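Long-range contact in acetyltransferase-like, GNAT family (Bacteroides thetaiotaomicron, PDB 3EY5), which probably acts as an N-acetyltransferase of the GNAT family, its substrate unknown: residues 65-79 / 95-109. Numbering follows the deposited sequence. Where two conformers were deposited one is given.
Sequences ITYWDFDEFYYVEHF and LEHLCEFLKRPIVLE
Leu102, just past the C-terminal end of helix 90-101, wedges its CD2 methyl between two tyrosines of the hairpin 65-79. The methyl stands almost squarely over the Tyr74 ring, 4.0 Å from CD2 to the ring centroid and 6° off the normal, and lies over one face of Tyr67 nearer the rim, 3.7 Å from CZ: two CH-pi contacts from one branch. Tyr74 has CG anti to its carbonyl carbon (chi1 -62°), which swings the ring toward Leu102 CB and brings its CE2 atom within 3.7 Å of Arg104 CB. On this same side of the sheet Val76 CG2 meets Ile106 CG2 at 3.7 Å, and Ile65 CD1 touches both methyls of Leu98. Parallel strand pairing supplies the polar seam: Tyr74 N donates to Pro105 O (2.8 Å, 175°), Val107 N to Tyr74 O, and Val76 N to Val107 O. Farther out, water 1 joins Tyr74 OH to Lys103 N. With an alanine at Tyr74, Leu102 CD2 would probably lose the ring it sits over, and Lys103 N this water link. On the other face Tyr75 OH approaches Glu109 OE2; the hydroxyl hydrogen-bonds to Tyr177 OH, the carboxylate oxygen to Tyr137 OH. The contact closes the beta-alpha-beta crossover 74-81, 90-101, 106-110; strand 50-57 pairs with 60-69, strand 149-156 with 106-110, and helix 116-127 touches Phe79, Leu95 and Leu108.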
loop_
_atom_site.group_PDB
_atom_site.type_symbol
_atom_site.label_atom_id
_atom_site.label_comp_id
_atom_site.label_asym_id
_atom_site.label_seq_id
_atom_site.Cartn_x
_atom_site.Cartn_y
_atom_site.Cartn_z
ATOM N N ILE A 65 -6.781 2.527 2.031
ATOM C CA ILE A 65 -5.682 1.623 1.857
ATOM C C ILE A 65 -6.141 0.640 0.824
ATOM O O ILE A 65 -7.306 0.217 0.806
ATOM C CB ILE A 65 -5.313 0.885 3.203
ATOM C CG1 ILE A 65 -4.242 -0.203 2.987
ATOM C CG2 ILE A 65 -6.552 0.241 3.847
ATOM C CD1 ILE A 65 -3.268 -0.313 4.160
ATOM N N THR A 66 -5.234 0.280 -0.056
ATOM C CA THR A 66 -5.533 -0.708 -1.069
ATOM C C THR A 66 -4.518 -1.808 -0.850
ATOM O O THR A 66 -3.360 -1.535 -0.479
ATOM C CB THR A 66 -5.342 -0.109 -2.519
ATOM O OG1 THR A 66 -3.986 0.328 -2.695
ATOM C CG2 THR A 66 -6.190 1.057 -2.687
ATOM N N TYR A 67 -4.959 -3.042 -1.011
ATOM C CA TYR A 67 -4.073 -4.153 -0.852
ATOM C C TYR A 67 -4.508 -5.331 -1.712
ATOM O O TYR A 67 -5.669 -5.454 -2.142
ATOM C CB TYR A 67 -3.941 -4.540 0.641
ATOM C CG TYR A 67 -5.178 -5.174 1.211
ATOM C CD1 TYR A 67 -5.431 -6.524 1.022
ATOM C CD2 TYR A 67 -6.122 -4.412 1.924
ATOM C CE1 TYR A 67 -6.568 -7.118 1.520
ATOM C CE2 TYR A 67 -7.294 -5.012 2.445
ATOM C CZ TYR A 67 -7.502 -6.359 2.217
ATOM O OH TYR A 67 -8.611 -6.981 2.702
ATOM N N TRP A 68 -3.547 -6.206 -1.952
ATOM C CA TRP A 68 -3.789 -7.445 -2.640
ATOM C C TRP A 68 -3.664 -8.607 -1.666
ATOM O O TRP A 68 -2.779 -8.650 -0.795
ATOM C CB TRP A 68 -2.771 -7.647 -3.740
ATOM C CG TRP A 68 -2.805 -6.611 -4.782
ATOM C CD1 TRP A 68 -2.356 -5.315 -4.662
ATOM C CD2 TRP A 68 -3.297 -6.751 -6.120
ATOM N NE1 TRP A 68 -2.546 -4.645 -5.825
ATOM C CE2 TRP A 68 -3.122 -5.498 -6.749
ATOM C CE3 TRP A 68 -3.895 -7.811 -6.842
ATOM C CZ2 TRP A 68 -3.479 -5.272 -8.081
ATOM C CZ3 TRP A 68 -4.271 -7.586 -8.178
ATOM C CH2 TRP A 68 -4.059 -6.328 -8.781
ATOM N N ASP A 69 -4.542 -9.571 -1.895
ATOM C CA ASP A 69 -4.591 -10.825 -1.179
ATOM C C ASP A 69 -3.858 -11.881 -2.040
ATOM O O ASP A 69 -4.300 -12.182 -3.143
ATOM C CB ASP A 69 -6.071 -11.147 -0.984
ATOM C CG ASP A 69 -6.327 -12.570 -0.478
ATOM O OD1 ASP A 69 -5.407 -13.220 0.110
ATOM O OD2 ASP A 69 -7.489 -13.037 -0.662
ATOM N N PHE A 70 -2.741 -12.417 -1.542
ATOM C CA PHE A 70 -1.956 -13.460 -2.233
ATOM C C PHE A 70 -1.865 -14.769 -1.441
ATOM O O PHE A 70 -0.854 -15.477 -1.506
ATOM C CB PHE A 70 -0.520 -13.000 -2.536
ATOM C CG PHE A 70 -0.416 -11.942 -3.591
ATOM C CD1 PHE A 70 -0.090 -10.638 -3.252
ATOM C CD2 PHE A 70 -0.626 -12.243 -4.935
ATOM C CE1 PHE A 70 0.028 -9.653 -4.236
ATOM C CE2 PHE A 70 -0.523 -11.256 -5.915
ATOM C CZ PHE A 70 -0.199 -9.957 -5.553
ATOM N N ASP A 71 -2.918 -15.093 -0.692
ATOM C CA ASP A 71 -3.068 -16.393 0.006
ATOM C C ASP A 71 -2.020 -16.619 1.085
ATOM O O ASP A 71 -2.367 -16.909 2.211
ATOM C CB ASP A 71 -3.105 -17.597 -0.955
ATOM C CG ASP A 71 -3.867 -17.309 -2.233
ATOM O OD1 ASP A 71 -5.103 -17.108 -2.163
ATOM O OD2 ASP A 71 -3.212 -17.292 -3.307
ATOM N N GLU A 72 -0.743 -16.507 0.746
ATOM C CA GLU A 72 0.305 -16.589 1.756
ATOM C C GLU A 72 0.479 -15.284 2.536
ATOM O O GLU A 72 0.829 -15.319 3.713
ATOM C CB GLU A 72 1.651 -16.971 1.125
ATOM C CG GLU A 72 1.637 -18.296 0.390
ATOM C CD GLU A 72 1.570 -18.137 -1.118
ATOM O OE1 GLU A 72 1.489 -16.982 -1.603
ATOM O OE2 GLU A 72 1.615 -19.174 -1.818
ATOM N N PHE A 73 0.248 -14.148 1.868
ATOM C CA PHE A 73 0.568 -12.804 2.403
ATOM C C PHE A 73 -0.323 -11.777 1.722
ATOM O O PHE A 73 -0.954 -12.088 0.683
ATOM C CB PHE A 73 2.039 -12.417 2.164
ATOM C CG PHE A 73 2.396 -12.292 0.710
ATOM C CD1 PHE A 73 2.470 -11.048 0.096
ATOM C CD2 PHE A 73 2.685 -13.406 -0.040
ATOM C CE1 PHE A 73 2.789 -10.934 -1.246
ATOM C CE2 PHE A 73 2.992 -13.296 -1.405
ATOM C CZ PHE A 73 3.051 -12.065 -2.002
ATOM N N TYR A 74 -0.320 -10.561 2.303
ATOM C CA TYR A 74 -0.964 -9.382 1.770
ATOM C C TYR A 74 0.072 -8.322 1.326
ATOM O O TYR A 74 1.091 -8.084 2.019
ATOM C CB TYR A 74 -1.863 -8.747 2.845
ATOM C CG TYR A 74 -3.006 -9.614 3.331
ATOM C CD1 TYR A 74 -4.082 -9.931 2.500
ATOM C CD2 TYR A 74 -3.013 -10.105 4.629
ATOM C CE1 TYR A 74 -5.152 -10.742 2.963
ATOM C CE2 TYR A 74 -4.073 -10.902 5.116
ATOM C CZ TYR A 74 -5.132 -11.209 4.279
ATOM O OH TYR A 74 -6.141 -11.997 4.771
ATOM N N TYR A 75 -0.216 -7.682 0.188
ATOM C CA TYR A 75 0.644 -6.626 -0.349
ATOM C C TYR A 75 -0.095 -5.308 -0.293
ATOM O O TYR A 75 -1.193 -5.190 -0.877
ATOM C CB TYR A 75 1.023 -6.900 -1.807
ATOM C CG TYR A 75 1.766 -5.747 -2.418
ATOM C CD1 TYR A 75 3.006 -5.330 -1.891
ATOM C CD2 TYR A 75 1.238 -5.045 -3.508
ATOM C CE1 TYR A 75 3.687 -4.260 -2.437
ATOM C CE2 TYR A 75 1.930 -3.967 -4.073
ATOM C CZ TYR A 75 3.146 -3.582 -3.510
ATOM O OH TYR A 75 3.874 -2.543 -4.055
ATOM N N VAL A 76 0.466 -4.340 0.429
ATOM C CA VAL A 76 -0.175 -3.040 0.537
ATOM C C VAL A 76 0.283 -2.159 -0.646
ATOM O O VAL A 76 1.486 -1.822 -0.785
ATOM C CB VAL A 76 0.059 -2.348 1.915
ATOM C CG1 VAL A 76 -0.431 -0.914 1.849
ATOM C CG2 VAL A 76 -0.680 -3.124 3.057
ATOM N N GLU A 77 -0.656 -1.822 -1.526
ATOM C CA GLU A 77 -0.281 -1.053 -2.718
ATOM C C GLU A 77 -0.241 0.450 -2.394
ATOM O O GLU A 77 0.820 1.085 -2.494
ATOM C CB GLU A 77 -1.199 -1.386 -3.908
ATOM C CG GLU A 77 -0.524 -1.213 -5.257
ATOM C CD GLU A 77 -1.495 -1.281 -6.430
ATOM O OE1 GLU A 77 -2.554 -1.895 -6.290
ATOM O OE2 GLU A 77 -1.210 -0.708 -7.499
ATOM N N HIS A 78 -1.360 1.027 -1.972
ATOM C CA HIS A 78 -1.302 2.395 -1.482
ATOM C C HIS A 78 -1.968 2.543 -0.158
ATOM O O HIS A 78 -2.900 1.830 0.184
ATOM C CB HIS A 78 -1.959 3.359 -2.445
ATOM C CG HIS A 78 -1.280 3.434 -3.762
ATOM N ND1 HIS A 78 -1.767 2.807 -4.884
ATOM C CD2 HIS A 78 -0.133 4.031 -4.131
ATOM C CE1 HIS A 78 -0.957 3.030 -5.899
ATOM N NE2 HIS A 78 0.043 3.775 -5.471
ATOM N N PHE A 79 -1.459 3.505 0.580
ATOM C CA PHE A 79 -1.918 3.743 1.894
ATOM C C PHE A 79 -1.722 5.239 2.161
ATOM O O PHE A 79 -0.605 5.732 2.060
ATOM C CB PHE A 79 -1.075 2.903 2.852
ATOM C CG PHE A 79 -1.322 3.202 4.275
ATOM C CD1 PHE A 79 -0.292 3.712 5.076
ATOM C CD2 PHE A 79 -2.575 2.992 4.831
ATOM C CE1 PHE A 79 -0.518 4.017 6.439
ATOM C CE2 PHE A 79 -2.820 3.274 6.196
ATOM C CZ PHE A 79 -1.791 3.787 6.998
ATOM N N LEU A 95 -1.917 2.007 11.512
ATOM C CA LEU A 95 -0.994 0.906 11.278
ATOM C C LEU A 95 -1.273 -0.182 12.293
ATOM O O LEU A 95 -1.372 -1.350 11.950
ATOM C CB LEU A 95 0.439 1.375 11.462
ATOM C CG LEU A 95 1.313 1.102 10.282
ATOM C CD1 LEU A 95 0.814 2.082 9.220
ATOM C CD2 LEU A 95 2.751 1.412 10.674
ATOM N N GLU A 96 -1.405 0.243 13.544
ATOM C CA GLU A 96 -1.796 -0.613 14.643
ATOM C C GLU A 96 -3.014 -1.508 14.345
ATOM O O GLU A 96 -2.933 -2.730 14.506
ATOM C CB GLU A 96 -2.043 0.274 15.850
ATOM C CG GLU A 96 -2.833 -0.310 16.985
ATOM C CD GLU A 96 -3.088 0.740 18.088
ATOM O OE1 GLU A 96 -2.873 1.956 17.842
ATOM O OE2 GLU A 96 -3.493 0.348 19.207
ATOM N N HIS A 97 -4.126 -0.919 13.905
ATOM C CA HIS A 97 -5.312 -1.715 13.566
ATOM C C HIS A 97 -5.193 -2.449 12.225
ATOM O O HIS A 97 -5.900 -3.419 11.986
ATOM C CB HIS A 97 -6.611 -0.888 13.602
ATOM C CG HIS A 97 -7.830 -1.695 13.277
ATOM N ND1 HIS A 97 -8.463 -2.497 14.203
ATOM C CD2 HIS A 97 -8.503 -1.861 12.117
ATOM C CE1 HIS A 97 -9.485 -3.103 13.628
ATOM N NE2 HIS A 97 -9.524 -2.742 12.358
ATOM N N LEU A 98 -4.287 -2.003 11.356
ATOM C CA LEU A 98 -4.075 -2.685 10.104
ATOM C C LEU A 98 -3.544 -4.093 10.362
ATOM O O LEU A 98 -3.939 -5.052 9.709
ATOM C CB LEU A 98 -3.104 -1.909 9.184
ATOM C CG LEU A 98 -2.723 -2.719 7.933
ATOM C CD1 LEU A 98 -3.913 -2.929 6.994
ATOM C CD2 LEU A 98 -1.543 -2.115 7.173
ATOM N N CYS A 99 -2.606 -4.193 11.293
ATOM C CA CYS A 99 -2.111 -5.485 11.780
ATOM C C CYS A 99 -3.139 -6.372 12.489
ATOM O O CYS A 99 -2.980 -7.578 12.538
ATOM C CB CYS A 99 -0.900 -5.244 12.676
ATOM S SG CYS A 99 0.390 -4.438 11.711
ATOM N N GLU A 100 -4.200 -5.785 13.020
ATOM C CA GLU A 100 -5.318 -6.584 13.537
ATOM C C GLU A 100 -6.181 -7.096 12.380
ATOM O O GLU A 100 -6.645 -8.243 12.373
ATOM C CB GLU A 100 -6.192 -5.764 14.479
ATOM C CG GLU A 100 -5.437 -4.993 15.540
ATOM C CD GLU A 100 -6.376 -4.226 16.486
ATOM O OE1 GLU A 100 -7.459 -4.770 16.847
ATOM O OE2 GLU A 100 -6.024 -3.083 16.882
ATOM N N PHE A 101 -6.411 -6.219 11.411
ATOM C CA PHE A 101 -7.370 -6.474 10.347
ATOM C C PHE A 101 -6.819 -7.500 9.372
ATOM O O PHE A 101 -7.573 -8.352 8.870
ATOM C CB PHE A 101 -7.682 -5.151 9.662
ATOM C CG PHE A 101 -8.711 -5.237 8.563
ATOM C CD1 PHE A 101 -10.026 -5.622 8.836
ATOM C CD2 PHE A 101 -8.372 -4.871 7.255
ATOM C CE1 PHE A 101 -10.965 -5.687 7.828
ATOM C CE2 PHE A 101 -9.303 -4.919 6.242
ATOM C CZ PHE A 101 -10.609 -5.327 6.520
ATOM N N LEU A 102 -5.507 -7.410 9.117
ATOM C CA LEU A 102 -4.784 -8.330 8.236
ATOM C C LEU A 102 -3.811 -9.154 9.093
ATOM O O LEU A 102 -2.873 -8.610 9.701
ATOM C CB LEU A 102 -4.030 -7.570 7.124
ATOM C CG LEU A 102 -4.788 -6.605 6.196
ATOM C CD1 LEU A 102 -3.861 -5.970 5.230
ATOM C CD2 LEU A 102 -5.923 -7.276 5.424
ATOM N N LYS A 103 -4.055 -10.453 9.186
ATOM C CA LYS A 103 -3.298 -11.280 10.105
ATOM C C LYS A 103 -2.173 -12.066 9.420
ATOM O O LYS A 103 -1.099 -12.250 10.004
ATOM C CB LYS A 103 -4.251 -12.200 10.880
ATOM C CG LYS A 103 -4.867 -11.528 12.106
ATOM C CD LYS A 103 -3.863 -11.616 13.238
ATOM C CE LYS A 103 -3.838 -10.377 14.053
ATOM N NZ LYS A 103 -2.496 -10.291 14.650
ATOM N N ARG A 104 -2.385 -12.487 8.173
ATOM C CA ARG A 104 -1.271 -13.065 7.394
ATOM C C ARG A 104 -0.166 -12.001 7.207
ATOM O O ARG A 104 -0.436 -10.821 7.397
ATOM C CB ARG A 104 -1.751 -13.623 6.056
ATOM C CG ARG A 104 -3.083 -14.373 6.129
ATOM C CD ARG A 104 -3.400 -15.022 4.793
ATOM N NE ARG A 104 -4.737 -15.612 4.776
ATOM C CZ ARG A 104 -5.024 -16.818 5.286
ATOM N NH1 ARG A 104 -6.261 -17.286 5.240
ATOM N NH2 ARG A 104 -4.078 -17.564 5.855
ATOM N N PRO A 105 1.076 -12.412 6.863
ATOM C CA PRO A 105 2.160 -11.408 6.678
ATOM C C PRO A 105 1.796 -10.268 5.695
ATOM O O PRO A 105 1.011 -10.450 4.744
ATOM C CB PRO A 105 3.322 -12.230 6.139
ATOM C CG PRO A 105 3.022 -13.709 6.642
ATOM C CD PRO A 105 1.530 -13.794 6.555
ATOM N N ILE A 106 2.303 -9.083 5.983
ATOM C CA ILE A 106 1.926 -7.881 5.220
ATOM C C ILE A 106 3.202 -7.382 4.587
ATOM O O ILE A 106 4.208 -7.207 5.281
ATOM C CB ILE A 106 1.386 -6.770 6.108
ATOM C CG1 ILE A 106 0.169 -7.241 6.910
ATOM C CG2 ILE A 106 1.029 -5.499 5.250
ATOM C CD1 ILE A 106 -0.282 -6.213 7.905
ATOM N N VAL A 107 3.151 -7.179 3.280
ATOM C CA VAL A 107 4.294 -6.658 2.553
ATOM C C VAL A 107 3.928 -5.277 2.030
ATOM O O VAL A 107 2.830 -5.078 1.499
ATOM C CB VAL A 107 4.713 -7.584 1.383
ATOM C CG1 VAL A 107 5.959 -7.029 0.665
ATOM C CG2 VAL A 107 4.943 -9.072 1.882
ATOM N N LEU A 108 4.846 -4.328 2.188
ATOM C CA LEU A 108 4.744 -3.031 1.460
ATOM C C LEU A 108 6.118 -2.588 0.886
ATOM O O LEU A 108 7.157 -3.168 1.239
ATOM C CB LEU A 108 4.144 -1.960 2.356
ATOM C CG LEU A 108 4.897 -1.715 3.681
ATOM C CD1 LEU A 108 6.195 -1.012 3.451
ATOM C CD2 LEU A 108 4.067 -0.860 4.571
ATOM N N GLU A 109 6.107 -1.608 -0.016
ATOM C CA GLU A 109 7.347 -1.012 -0.558
ATOM C C GLU A 109 7.587 0.360 0.073
ATOM O O GLU A 109 6.622 1.113 0.330
ATOM C CB GLU A 109 7.270 -0.813 -2.066
ATOM C CG GLU A 109 6.659 -1.961 -2.865
ATOM C CD GLU A 109 6.634 -1.670 -4.377
ATOM O OE1 GLU A 109 7.084 -0.571 -4.774
ATOM O OE2 GLU A 109 6.168 -2.522 -5.179
HETATM O O HOH W 1 -5.726 -12.238 7.532
HETATM O O HOH W 2 3.588 -0.580 -0.574
#